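Local atomic coordinates of membrane lipoprotein TpN32 (Treponema pallidum, PDB entry 1XS5), a protein that probably serves as a periplasmic-type binding protein that captures L-methionine in the cleft between its two alpha/beta lobes. Residues V5-L10 and I52-F57; R16-I20 and T226-E230; N44-M48 and H70-L74; P61-Q65 and G133-T137; D73-N79 and N198-R204. The contacts are given in a common frame with arbitrary orientation. Numbering follows the deposited sequence.

How the interactions relate
Interactions 1, 2, 3 and 5 lie in one lobe of the binding protein, while interaction 4 reaches across the cleft to the other. Interactions 1 and 5 build the same mixed sheet, where strands 54-59 and 198-203 are neighbours; one is a buried parallel pair, the other an antiparallel pair whose outer end carries a salt bridge. Interactions 2 and 3 pack elements around that sheet mainly through side chains: 2 is a mostly buried meeting of helices centred on a tyrosine, and 3, partly buried, shares Asp73 and Leu74 with 5. Interaction 4 is a surface contact without direct hydrogen bonds. Interactions 1, 4 and 5 also touch the bound methionine.

Interaction 1 of 5, residues V5-L10 and I52-F57; sequences VGVGVL and ILMNFF. With MET (methionine), chain B.
This is a parallel beta pair at the heart of one alpha/beta lobe of a periplasmic binding protein: strands 3-9 and 54-59 are neighbours, their short segments 4.3 Å apart and 31° from parallel. Extended Val5 opens the contact, its CG1 3.8 Å from Leu53 CD2 and its CG2 3.8 Å from Met54 CE. Gly6 O accepts from Leu53 N (3.0 Å) and, weakly, from Met54 N (3.3 Å); a beta carbon on Gly6 would crowd Ile52. Val7 pairs with Met54 on the face they share, Val7 CB 3.7 Å from Met54 CG; the p chi1 of Met54 brings its thioether end nearer to strand 3-9. Gly8 pairs with Asn55 (CA-CA 4.3 Å), donating from Gly8 N to Met54 O (2.9 Å) and accepting at Gly8 O from Phe56 N (2.8 Å). Any side chain here would clash with Ile52 CD1. At Val9 the strands begin to part, CG2 approaching Phe56 O at 3.9 Å. Past the strand, one water joins Leu10 N and Phe56 O at 2.8 Å each. Leu10 CB meets Phe57 CB at 4.1 Å where the chain turns into the ligand pocket, and Phe57 O lies 3.3 Å from CB of the bound methionine.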
# COMPACT_ATOMS: atom_id res chain seq x y z
N VAL A 5 -5.11 16.07 17.06
CA VAL A 5 -3.90 15.62 16.37
C VAL A 5 -4.34 15.22 14.95
O VAL A 5 -5.37 14.58 14.77
CB VAL A 5 -3.22 14.43 17.08
CG1 VAL A 5 -2.81 14.87 18.49
CG2 VAL A 5 -4.15 13.25 17.15
N GLY A 6 -3.57 15.63 13.94
CA GLY A 6 -3.94 15.30 12.57
C GLY A 6 -3.27 14.03 12.10
O GLY A 6 -2.12 13.79 12.44
N VAL A 7 -3.99 13.20 11.34
CA VAL A 7 -3.42 11.98 10.78
C VAL A 7 -3.76 12.05 9.29
O VAL A 7 -4.94 12.15 8.94
CB VAL A 7 -4.03 10.70 11.41
CG1 VAL A 7 -5.55 10.81 11.45
CG2 VAL A 7 -3.59 9.43 10.59
N GLY A 8 -2.73 12.03 8.44
CA GLY A 8 -2.95 12.08 6.99
C GLY A 8 -3.37 10.73 6.44
O GLY A 8 -2.83 9.67 6.84
N VAL A 9 -4.33 10.74 5.52
CA VAL A 9 -4.80 9.48 4.90
C VAL A 9 -4.95 9.76 3.39
O VAL A 9 -5.14 10.91 3.00
CB VAL A 9 -6.18 9.03 5.53
CG1 VAL A 9 -7.32 9.92 5.02
CG2 VAL A 9 -6.45 7.55 5.23
N LEU A 10 -4.91 8.71 2.58
CA LEU A 10 -5.03 8.78 1.14
C LEU A 10 -6.38 8.26 0.65
O LEU A 10 -6.98 8.85 -0.25
CB LEU A 10 -3.93 7.90 0.51
CG LEU A 10 -3.76 7.80 -1.00
CD1 LEU A 10 -3.37 9.16 -1.57
CD2 LEU A 10 -2.63 6.80 -1.28
N ILE A 52 0.88 17.71 10.16
CA ILE A 52 0.11 16.61 10.74
C ILE A 52 1.11 15.81 11.64
O ILE A 52 2.31 15.80 11.39
CB ILE A 52 -0.49 15.70 9.69
CG1 ILE A 52 0.55 15.35 8.63
CG2 ILE A 52 -1.73 16.38 9.02
CD1 ILE A 52 0.04 14.32 7.64
N LEU A 53 0.58 15.12 12.64
CA LEU A 53 1.41 14.37 13.59
C LEU A 53 1.77 12.98 13.05
O LEU A 53 2.83 12.42 13.36
CB LEU A 53 0.64 14.21 14.90
CG LEU A 53 1.43 13.63 16.07
CD1 LEU A 53 2.76 14.41 16.25
CD2 LEU A 53 0.58 13.73 17.32
N MET A 54 0.89 12.42 12.23
CA MET A 54 1.15 11.10 11.70
C MET A 54 0.45 10.87 10.38
O MET A 54 -0.34 11.70 9.96
CB MET A 54 0.71 10.03 12.72
CG MET A 54 -0.75 10.00 13.02
SD MET A 54 -1.19 9.36 14.75
CE MET A 54 -1.72 10.82 15.62
N ASN A 55 0.78 9.77 9.71
CA ASN A 55 0.04 9.45 8.51
C ASN A 55 -0.14 7.97 8.46
O ASN A 55 0.55 7.21 9.17
CB ASN A 55 0.63 10.01 7.19
CG ASN A 55 1.98 9.46 6.80
OD1 ASN A 55 2.28 8.24 6.91
ND2 ASN A 55 2.83 10.36 6.25
N PHE A 56 -1.13 7.57 7.67
CA PHE A 56 -1.42 6.14 7.58
C PHE A 56 -1.79 5.78 6.14
O PHE A 56 -2.96 5.87 5.73
CB PHE A 56 -2.54 5.80 8.58
CG PHE A 56 -2.96 4.32 8.58
CD1 PHE A 56 -2.01 3.31 8.55
CD2 PHE A 56 -4.27 3.97 8.67
CE1 PHE A 56 -2.41 1.97 8.60
CE2 PHE A 56 -4.65 2.64 8.72
CZ PHE A 56 -3.71 1.66 8.69
N PHE A 57 -0.79 5.37 5.36
CA PHE A 57 -1.08 5.02 3.95
C PHE A 57 -0.02 4.16 3.25
O PHE A 57 -0.26 3.71 2.15
CB PHE A 57 -1.20 6.29 3.10
CG PHE A 57 0.15 6.88 2.72
CD1 PHE A 57 0.90 7.62 3.64
CD2 PHE A 57 0.66 6.70 1.43
CE1 PHE A 57 2.14 8.18 3.28
CE2 PHE A 57 1.89 7.25 1.05
CZ PHE A 57 2.63 8.00 1.97
N MET B . -1.86 0.48 0.64
CA MET B . -0.67 0.33 -0.27
C MET B . -0.18 -1.13 -0.41
O MET B . 0.07 -1.58 -1.55
CB MET B . 0.51 1.18 0.26
CG MET B . 1.62 1.29 -0.76
SD MET B . 3.06 2.24 -0.20
CE MET B . 2.38 3.94 -0.46
OXT MET B . -0.06 -1.81 0.63
O HOH W 1 -4.42 6.09 3.31

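Interaction 2 of 5, residues R16-I20 and T226-E230; sequences RLLEI and TYLKE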
# COMPACT_ATOMS: atom_id res chain seq x y z
N ARG A 16 -11.57 4.36 6.65
CA ARG A 16 -12.53 3.77 7.56
C ARG A 16 -11.86 3.32 8.88
O ARG A 16 -12.43 3.48 9.95
CB ARG A 16 -13.22 2.59 6.85
CG ARG A 16 -14.41 2.09 7.59
CD ARG A 16 -15.50 3.16 7.60
NE ARG A 16 -16.62 2.72 8.43
CZ ARG A 16 -17.65 3.49 8.77
NH1 ARG A 16 -17.71 4.76 8.34
NH2 ARG A 16 -18.62 3.00 9.54
N LEU A 17 -10.65 2.76 8.79
CA LEU A 17 -9.94 2.30 9.98
C LEU A 17 -9.60 3.50 10.90
O LEU A 17 -9.60 3.41 12.14
CB LEU A 17 -8.64 1.57 9.56
CG LEU A 17 -8.81 0.32 8.68
CD1 LEU A 17 -7.44 -0.20 8.26
CD2 LEU A 17 -9.57 -0.78 9.49
N LEU A 18 -9.30 4.65 10.31
CA LEU A 18 -9.00 5.83 11.12
C LEU A 18 -10.29 6.38 11.78
O LEU A 18 -10.23 7.01 12.83
CB LEU A 18 -8.37 6.90 10.23
CG LEU A 18 -6.90 6.59 9.90
CD1 LEU A 18 -6.38 7.69 8.99
CD2 LEU A 18 -6.05 6.53 11.13
N GLU A 19 -11.43 6.17 11.13
CA GLU A 19 -12.71 6.61 11.68
C GLU A 19 -13.07 5.76 12.90
O GLU A 19 -13.72 6.23 13.83
CB GLU A 19 -13.84 6.46 10.66
CG GLU A 19 -13.71 7.41 9.48
CD GLU A 19 -14.16 8.84 9.81
OE1 GLU A 19 -14.45 9.16 11.01
OE2 GLU A 19 -14.23 9.66 8.87
N ILE A 20 -12.67 4.49 12.88
CA ILE A 20 -12.95 3.62 14.02
C ILE A 20 -12.03 4.07 15.14
O ILE A 20 -12.43 4.16 16.31
CB ILE A 20 -12.68 2.14 13.67
CG1 ILE A 20 -13.73 1.67 12.65
CG2 ILE A 20 -12.71 1.27 14.93
CD1 ILE A 20 -13.42 0.32 12.05
N THR A 226 -11.53 -7.15 14.26
CA THR A 226 -12.83 -7.75 14.05
C THR A 226 -13.44 -7.20 12.79
O THR A 226 -13.96 -7.95 11.96
CB THR A 226 -13.70 -7.48 15.28
OG1 THR A 226 -13.17 -8.24 16.36
CG2 THR A 226 -15.16 -7.82 15.02
N TYR A 227 -13.37 -5.89 12.63
CA TYR A 227 -13.90 -5.24 11.43
C TYR A 227 -13.26 -5.77 10.12
O TYR A 227 -13.93 -6.00 9.12
CB TYR A 227 -13.65 -3.72 11.49
CG TYR A 227 -13.99 -2.98 10.20
CD1 TYR A 227 -15.31 -2.80 9.79
CD2 TYR A 227 -12.98 -2.47 9.39
CE1 TYR A 227 -15.61 -2.12 8.59
CE2 TYR A 227 -13.26 -1.80 8.20
CZ TYR A 227 -14.56 -1.63 7.81
OH TYR A 227 -14.79 -0.96 6.62
N LEU A 228 -11.94 -5.91 10.12
CA LEU A 228 -11.25 -6.35 8.92
C LEU A 228 -11.65 -7.76 8.52
O LEU A 228 -12.06 -7.99 7.37
CB LEU A 228 -9.75 -6.25 9.14
CG LEU A 228 -9.25 -4.80 9.16
CD1 LEU A 228 -7.76 -4.82 9.32
CD2 LEU A 228 -9.65 -4.06 7.85
N LYS A 229 -11.54 -8.70 9.46
CA LYS A 229 -11.88 -10.09 9.21
C LYS A 229 -13.29 -10.23 8.68
O LYS A 229 -13.56 -11.09 7.83
CB LYS A 229 -11.71 -10.92 10.49
CG LYS A 229 -10.25 -10.97 10.94
CD LYS A 229 -10.12 -11.54 12.35
CE LYS A 229 -8.74 -11.23 12.91
NZ LYS A 229 -8.72 -11.31 14.41
N GLU A 230 -14.19 -9.37 9.14
CA GLU A 230 -15.58 -9.47 8.69
C GLU A 230 -15.88 -8.80 7.36
O GLU A 230 -16.73 -9.30 6.61
CB GLU A 230 -16.54 -8.91 9.75
CG GLU A 230 -16.79 -9.86 10.92
CD GLU A 230 -17.92 -9.40 11.85
OE1 GLU A 230 -19.10 -9.41 11.42
OE2 GLU A 230 -17.61 -9.02 13.01
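Tyr227 has the largest share of the contact, meeting Arg16, Leu17 and Ile20. With chi1 in the t well, its ring is sent into the space between two helix segments whose axes come no closer than 11.8 Å, a separation that a large, rigid aromatic side chain is well suited to span. Ile20 CD1 sits over one ring face in a CH-pi contact, 4.1 Å from the centroid and 24° off the normal, while Leu17 CD2 lies at the ring edge, 3.8 Å from Tyr227 CD2. The helices so joined, 14-26 and 222-231, belong to the alpha/beta lobe that contains the N-terminal strand; the short segments here run at 147° to one another, roughly antiparallel. Leu17 and Leu18 of the first also pack on Phe56 of the sheet beneath. Toward solvent, Tyr227 OH meets the aliphatic part of Arg16, 3.2 Å from CG, and has a weak hydrogen bond with Arg231, so the ring keeps its apolar body inside and its polar tip near the surface. Leu228, buried on the inner side, completes the contact: its branched end swings toward the first helix and Leu228 CD2 meets Leu17 CD2 at 3.7 Å.

Interaction 3 of 5, residues N44-M48 and H70-L74; sequences NEAVM and HNGDL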
# COMPACT_ATOMS: atom_id res chain seq x y z
N ASN A 44 3.89 12.45 3.15
CA ASN A 44 5.10 12.35 3.96
C ASN A 44 5.74 13.72 4.22
O ASN A 44 6.28 13.95 5.31
CB ASN A 44 6.11 11.39 3.30
CG ASN A 44 5.79 9.91 3.62
OD1 ASN A 44 5.26 9.61 4.67
ND2 ASN A 44 6.15 9.00 2.71
N GLU A 45 5.68 14.62 3.25
CA GLU A 45 6.24 15.94 3.47
C GLU A 45 5.43 16.68 4.55
O GLU A 45 5.99 17.48 5.30
CB GLU A 45 6.22 16.74 2.16
CG GLU A 45 7.17 16.19 1.10
CD GLU A 45 7.26 17.08 -0.16
OE1 GLU A 45 6.27 17.78 -0.51
OE2 GLU A 45 8.33 17.06 -0.82
N ALA A 46 4.13 16.41 4.67
CA ALA A 46 3.32 17.13 5.67
C ALA A 46 3.70 16.65 7.05
O ALA A 46 3.68 17.44 8.03
CB ALA A 46 1.80 16.93 5.44
N VAL A 47 4.01 15.36 7.19
CA VAL A 47 4.46 14.89 8.50
C VAL A 47 5.87 15.51 8.78
O VAL A 47 6.15 15.97 9.90
CB VAL A 47 4.56 13.33 8.55
CG1 VAL A 47 5.36 12.89 9.83
CG2 VAL A 47 3.15 12.69 8.58
N MET A 48 6.75 15.54 7.79
CA MET A 48 8.09 16.12 8.02
C MET A 48 8.01 17.61 8.43
O MET A 48 8.78 18.04 9.29
CB MET A 48 9.00 15.98 6.78
CG MET A 48 9.61 14.58 6.59
SD MET A 48 10.56 13.98 8.06
CE MET A 48 11.91 15.24 8.13
N HIS A 70 14.16 12.10 -0.13
CA HIS A 70 13.80 13.45 0.32
C HIS A 70 14.43 13.85 1.64
O HIS A 70 13.93 14.75 2.31
CB HIS A 70 12.28 13.57 0.43
CG HIS A 70 11.57 13.35 -0.86
ND1 HIS A 70 11.30 14.37 -1.75
CD2 HIS A 70 11.11 12.21 -1.44
CE1 HIS A 70 10.71 13.87 -2.82
NE2 HIS A 70 10.58 12.57 -2.66
N ASN A 71 15.52 13.18 2.01
CA ASN A 71 16.21 13.50 3.26
C ASN A 71 15.23 13.51 4.42
O ASN A 71 15.23 14.40 5.27
CB ASN A 71 16.89 14.87 3.13
CG ASN A 71 17.75 14.98 1.85
OD1 ASN A 71 17.34 15.60 0.86
ND2 ASN A 71 18.94 14.36 1.88
N GLY A 72 14.38 12.49 4.47
CA GLY A 72 13.41 12.42 5.53
C GLY A 72 13.91 11.70 6.76
O GLY A 72 14.92 10.98 6.71
N ASP A 73 13.18 11.89 7.85
CA ASP A 73 13.45 11.29 9.15
C ASP A 73 12.17 10.58 9.73
O ASP A 73 11.90 10.62 10.94
CB ASP A 73 13.95 12.40 10.10
CG ASP A 73 14.55 11.84 11.39
OD1 ASP A 73 15.02 10.67 11.39
OD2 ASP A 73 14.57 12.59 12.41
N LEU A 74 11.40 9.94 8.85
CA LEU A 74 10.17 9.25 9.25
C LEU A 74 10.49 7.87 9.81
O LEU A 74 11.47 7.25 9.40
CB LEU A 74 9.26 9.09 8.02
CG LEU A 74 8.87 10.42 7.36
CD1 LEU A 74 7.99 10.13 6.16
CD2 LEU A 74 8.16 11.31 8.35
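A helix packs here against the loop between another helix and a strand: helix 40-49 meets the link from helix 60-70 to strand 74-82, over the face of the mixed sheet that carries Asn55. Asn71, with positive phi, is where the chain leaves the helical conformation, and Gly72 carries it past the end of Met48. Leu74 then points at helix 40-49 and fills the gap, its CD2 3.5 Å from Val47 CG1 and 3.6 Å from Met48 SD. Leu74 CD1 also lies 3.2 Å from Asn44 OD1, an oxygen hydrogen-bonded to Asn55 and Gln58. Met48, with all three chi angles in the m well, folds over the loop, where Met48 CE lies 4.1 Å from Gly72 CA. Asp73 N makes a weak hydrogen bond to Met48 SD at 3.4 Å, nearly straight at 168°. Met48 thus serves twice, as a flexible apolar filler beside Leu74 and as a soft acceptor for a loop amide, so the contact depends on shape and dispersion more than on strong polar bonds.

Interaction 4 of 5, residues P61-Q65 and G133-T137; sequences PHMQQ and GLFAT. With MET (methionine), chain B.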
# COMPACT_ATOMS: atom_id res chain seq x y z
N PRO A 61 9.02 -0.18 3.11
CA PRO A 61 9.91 0.07 1.98
C PRO A 61 9.59 1.44 1.32
O PRO A 61 10.48 2.13 0.87
CB PRO A 61 9.62 -1.11 1.03
CG PRO A 61 9.41 -2.25 1.99
CD PRO A 61 8.51 -1.58 3.09
N HIS A 62 8.32 1.81 1.28
CA HIS A 62 7.95 3.09 0.69
C HIS A 62 8.48 4.26 1.55
O HIS A 62 9.01 5.21 1.03
CB HIS A 62 6.42 3.18 0.53
CG HIS A 62 5.97 4.45 -0.13
ND1 HIS A 62 5.73 5.60 0.58
CD2 HIS A 62 5.81 4.76 -1.43
CE1 HIS A 62 5.42 6.57 -0.27
NE2 HIS A 62 5.46 6.08 -1.49
N MET A 63 8.32 4.15 2.85
CA MET A 63 8.79 5.14 3.82
C MET A 63 10.32 5.28 3.70
O MET A 63 10.87 6.41 3.71
CB MET A 63 8.42 4.67 5.23
CG MET A 63 8.69 5.71 6.30
SD MET A 63 8.58 5.02 7.96
CE MET A 63 10.08 3.95 8.01
N GLN A 64 11.00 4.13 3.59
CA GLN A 64 12.46 4.14 3.44
C GLN A 64 12.87 4.83 2.18
O GLN A 64 13.80 5.64 2.18
CB GLN A 64 13.03 2.71 3.50
CG GLN A 64 12.90 2.16 4.91
CD GLN A 64 13.24 0.68 5.05
OE1 GLN A 64 13.13 -0.09 4.09
NE2 GLN A 64 13.62 0.27 6.27
N GLN A 65 12.17 4.54 1.09
CA GLN A 65 12.45 5.20 -0.17
C GLN A 65 12.31 6.72 0.04
O GLN A 65 13.18 7.50 -0.39
CB GLN A 65 11.47 4.72 -1.26
CG GLN A 65 11.83 5.05 -2.73
CD GLN A 65 11.74 6.53 -3.09
OE1 GLN A 65 10.82 7.25 -2.66
NE2 GLN A 65 12.70 7.00 -3.90
N GLY A 133 17.75 -5.20 -5.36
CA GLY A 133 17.37 -4.45 -4.18
C GLY A 133 15.90 -4.14 -4.04
O GLY A 133 15.07 -4.46 -4.88
N LEU A 134 15.60 -3.45 -2.95
CA LEU A 134 14.24 -3.10 -2.60
C LEU A 134 13.57 -2.09 -3.55
O LEU A 134 12.34 -2.03 -3.61
CB LEU A 134 14.27 -2.59 -1.14
CG LEU A 134 13.02 -2.60 -0.26
CD1 LEU A 134 12.48 -4.02 -0.11
CD2 LEU A 134 13.37 -2.02 1.11
N PHE A 135 14.36 -1.30 -4.27
CA PHE A 135 13.80 -0.28 -5.19
C PHE A 135 14.02 -0.56 -6.69
O PHE A 135 14.06 0.36 -7.52
CB PHE A 135 14.34 1.10 -4.82
CG PHE A 135 14.20 1.42 -3.37
CD1 PHE A 135 13.01 1.13 -2.69
CD2 PHE A 135 15.28 1.91 -2.64
CE1 PHE A 135 12.90 1.29 -1.33
CE2 PHE A 135 15.17 2.08 -1.24
CZ PHE A 135 13.97 1.76 -0.59
N ALA A 136 14.12 -1.84 -7.02
CA ALA A 136 14.33 -2.31 -8.38
C ALA A 136 13.26 -1.79 -9.35
O ALA A 136 12.08 -1.61 -8.96
CB ALA A 136 14.33 -3.86 -8.38
N THR A 137 13.66 -1.54 -10.61
CA THR A 137 12.69 -1.10 -11.62
C THR A 137 12.76 -1.96 -12.86
O THR A 137 13.50 -2.92 -12.92
CB THR A 137 12.93 0.37 -12.06
OG1 THR A 137 14.26 0.49 -12.59
CG2 THR A 137 12.72 1.34 -10.89
N MET B . -1.86 0.48 0.64
CA MET B . -0.67 0.33 -0.27
C MET B . -0.18 -1.13 -0.41
O MET B . 0.07 -1.58 -1.55
CB MET B . 0.51 1.18 0.26
CG MET B . 1.62 1.29 -0.76
SD MET B . 3.06 2.24 -0.20
CE MET B . 2.38 3.94 -0.46
OXT MET B . -0.06 -1.81 0.63
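Two lobes flank the ligand cleft in a periplasmic binding protein, and here they touch across it: helix 60-70 of one lobe meets the loop between strands 127-128 and 141-143 of the other. Phe135 has the largest share. Gln65 CB lies over one face of its ring in a CH-pi contact, 4.1 Å from the centroid and 28° off the normal, while the ring edge is turned to the helix backbone, with Phe135 CE1 3.4 Å from Pro61 O. That carbonyl already accepts the helical bond from Gln65 N at 3.0 Å. Leu134 sends CD2 to 3.9 Å from Pro61 CB and 3.6 Å from Gln64 OE1; the stiff pyrrolidine ring of Pro61, in the first turn of its helix, offers a compact apolar surface. Both loop residues are central in a type I turn from Gly133 to Ala136, which presents them together. No hydrogen bond joins the two segments, so the closure rests on van der Waals and CH-pi contacts, consistent with lobes that can part to admit a ligand. On the other side of the helix, His62 belongs to the methionine pocket: the ligand's CE lies over its ring, and His62 CB is 3.6 Å from the SD of the bound methionine.

Interaction 5 of 5, residues D73-N79 and N198-R204; sequences DLVSVGN and NVLVVKR. With MET (methionine), chain B.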
# COMPACT_ATOMS: atom_id res chain seq x y z
N ASP A 73 13.18 11.89 7.85
CA ASP A 73 13.45 11.29 9.15
C ASP A 73 12.17 10.58 9.73
O ASP A 73 11.90 10.62 10.94
CB ASP A 73 13.95 12.40 10.10
CG ASP A 73 14.55 11.84 11.39
OD1 ASP A 73 15.02 10.67 11.39
OD2 ASP A 73 14.57 12.59 12.41
N LEU A 74 11.40 9.94 8.85
CA LEU A 74 10.17 9.25 9.25
C LEU A 74 10.49 7.87 9.81
O LEU A 74 11.47 7.25 9.40
CB LEU A 74 9.26 9.09 8.02
CG LEU A 74 8.87 10.42 7.36
CD1 LEU A 74 7.99 10.13 6.16
CD2 LEU A 74 8.16 11.31 8.35
N VAL A 75 9.65 7.40 10.74
CA VAL A 75 9.78 6.09 11.35
C VAL A 75 8.40 5.49 11.52
O VAL A 75 7.41 6.21 11.68
CB VAL A 75 10.40 6.11 12.77
CG1 VAL A 75 11.86 6.57 12.72
CG2 VAL A 75 9.57 6.99 13.67
N SER A 76 8.34 4.17 11.47
CA SER A 76 7.10 3.44 11.69
C SER A 76 6.93 3.21 13.19
O SER A 76 7.92 2.86 13.85
CB SER A 76 7.14 2.05 11.07
OG SER A 76 6.06 1.28 11.59
N VAL A 77 5.73 3.37 13.73
CA VAL A 77 5.53 3.08 15.14
C VAL A 77 4.79 1.74 15.29
O VAL A 77 4.57 1.28 16.40
CB VAL A 77 4.74 4.18 15.90
CG1 VAL A 77 5.46 5.50 15.74
CG2 VAL A 77 3.29 4.27 15.42
N GLY A 78 4.45 1.12 14.17
CA GLY A 78 3.78 -0.15 14.22
C GLY A 78 3.09 -0.63 12.95
O GLY A 78 2.57 0.17 12.17
N ASN A 79 3.11 -1.96 12.74
CA ASN A 79 2.42 -2.56 11.61
C ASN A 79 0.96 -2.65 11.98
O ASN A 79 0.62 -3.02 13.08
CB ASN A 79 2.90 -3.99 11.33
CG ASN A 79 4.34 -4.04 11.00
OD1 ASN A 79 4.86 -3.18 10.29
ND2 ASN A 79 5.01 -5.05 11.53
N ASN A 198 1.24 -2.24 6.08
CA ASN A 198 1.03 -0.79 6.14
C ASN A 198 1.20 -0.37 7.58
O ASN A 198 0.71 -1.03 8.51
CB ASN A 198 -0.35 -0.45 5.62
CG ASN A 198 -0.43 -0.49 4.08
OD1 ASN A 198 -1.13 0.32 3.47
ND2 ASN A 198 0.31 -1.43 3.45
N VAL A 199 1.87 0.75 7.77
CA VAL A 199 2.24 1.21 9.10
C VAL A 199 1.78 2.63 9.42
O VAL A 199 1.52 3.45 8.53
CB VAL A 199 3.78 1.23 9.25
CG1 VAL A 199 4.34 -0.20 9.38
CG2 VAL A 199 4.40 1.88 8.01
N LEU A 200 1.73 2.92 10.72
CA LEU A 200 1.36 4.24 11.21
C LEU A 200 2.73 4.93 11.27
O LEU A 200 3.64 4.41 11.90
CB LEU A 200 0.74 4.12 12.60
CG LEU A 200 0.35 5.48 13.19
CD1 LEU A 200 -0.67 6.17 12.21
CD2 LEU A 200 -0.24 5.29 14.62
N VAL A 201 2.88 6.11 10.66
CA VAL A 201 4.18 6.77 10.58
C VAL A 201 4.24 8.14 11.22
O VAL A 201 3.27 8.92 11.13
CB VAL A 201 4.60 6.87 9.07
CG1 VAL A 201 5.78 7.84 8.84
CG2 VAL A 201 4.94 5.45 8.56
N VAL A 202 5.36 8.43 11.90
CA VAL A 202 5.56 9.76 12.49
C VAL A 202 6.99 10.22 12.28
O VAL A 202 7.84 9.48 11.75
CB VAL A 202 5.25 9.78 14.03
CG1 VAL A 202 3.80 9.36 14.28
CG2 VAL A 202 6.24 8.84 14.77
N LYS A 203 7.27 11.46 12.66
CA LYS A 203 8.62 11.96 12.53
C LYS A 203 9.44 11.35 13.67
O LYS A 203 8.92 11.14 14.75
CB LYS A 203 8.63 13.47 12.64
CG LYS A 203 10.01 14.04 12.57
CD LYS A 203 9.95 15.40 13.22
CE LYS A 203 9.50 16.40 12.20
NZ LYS A 203 10.68 16.54 11.30
N ARG A 204 10.71 11.03 13.43
CA ARG A 204 11.54 10.44 14.49
C ARG A 204 11.53 11.47 15.63
O ARG A 204 11.73 12.67 15.40
CB ARG A 204 12.99 10.23 14.02
CG ARG A 204 13.87 9.52 15.03
CD ARG A 204 15.28 9.38 14.49
NE ARG A 204 15.40 8.40 13.41
CZ ARG A 204 15.22 7.08 13.55
NH1 ARG A 204 14.91 6.57 14.73
NH2 ARG A 204 15.39 6.27 12.50
N MET B . -1.86 0.48 0.64
CA MET B . -0.67 0.33 -0.27
C MET B . -0.18 -1.13 -0.41
O MET B . 0.07 -1.58 -1.55
CB MET B . 0.51 1.18 0.26
CG MET B . 1.62 1.29 -0.76
SD MET B . 3.06 2.24 -0.20
CE MET B . 2.38 3.94 -0.46
OXT MET B . -0.06 -1.81 0.63
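Valine, beta-branched and so suited to strands, dominates the middle of this antiparallel pair, with leucine adding apolar bulk. Val75, Val202 and Leu200 share one face, where Val75 CG2 meets Val202 CG2 at 4.0 Å; Val77 reaches them with its methyls, CG1 3.6 Å from Val202 CG2 and CG2 3.8 Å from Leu200 CD2. Val75 and Val202 exchange backbone bonds (Val75 N to Val202 O 2.9 Å, Val202 N to Val75 O 3.0 Å). A beta bulge follows, Val77 and Gly78 lying opposite Leu200: Val77 N reaches Leu200 O at 3.0 Å, and Leu200 N reaches Gly78 O at 3.2 Å. Glycine suits angles that would jam a beta carbon against the preceding carbonyl, and Ser76 OG accepts from Gly78 N (3.0 Å) in an ST turn. At the outer end Arg204 N donates to Asp73 O (2.8 Å), and a salt bridge, its hydrogen bond weak, joins Arg204 NE to Asp73 OD1 (3.1 Å). At the opposite end Asn198 ND2 donates to methionine OXT and Asn198 OD1 accepts from its amino N, both 2.9 Å; OD1 also bonds to His14 NE2. Strand 54-59 flanks strand 198-203 on its other side, while Leu74 and Val201 pack against helix 60-70 and Leu74 also touches helix 40-49.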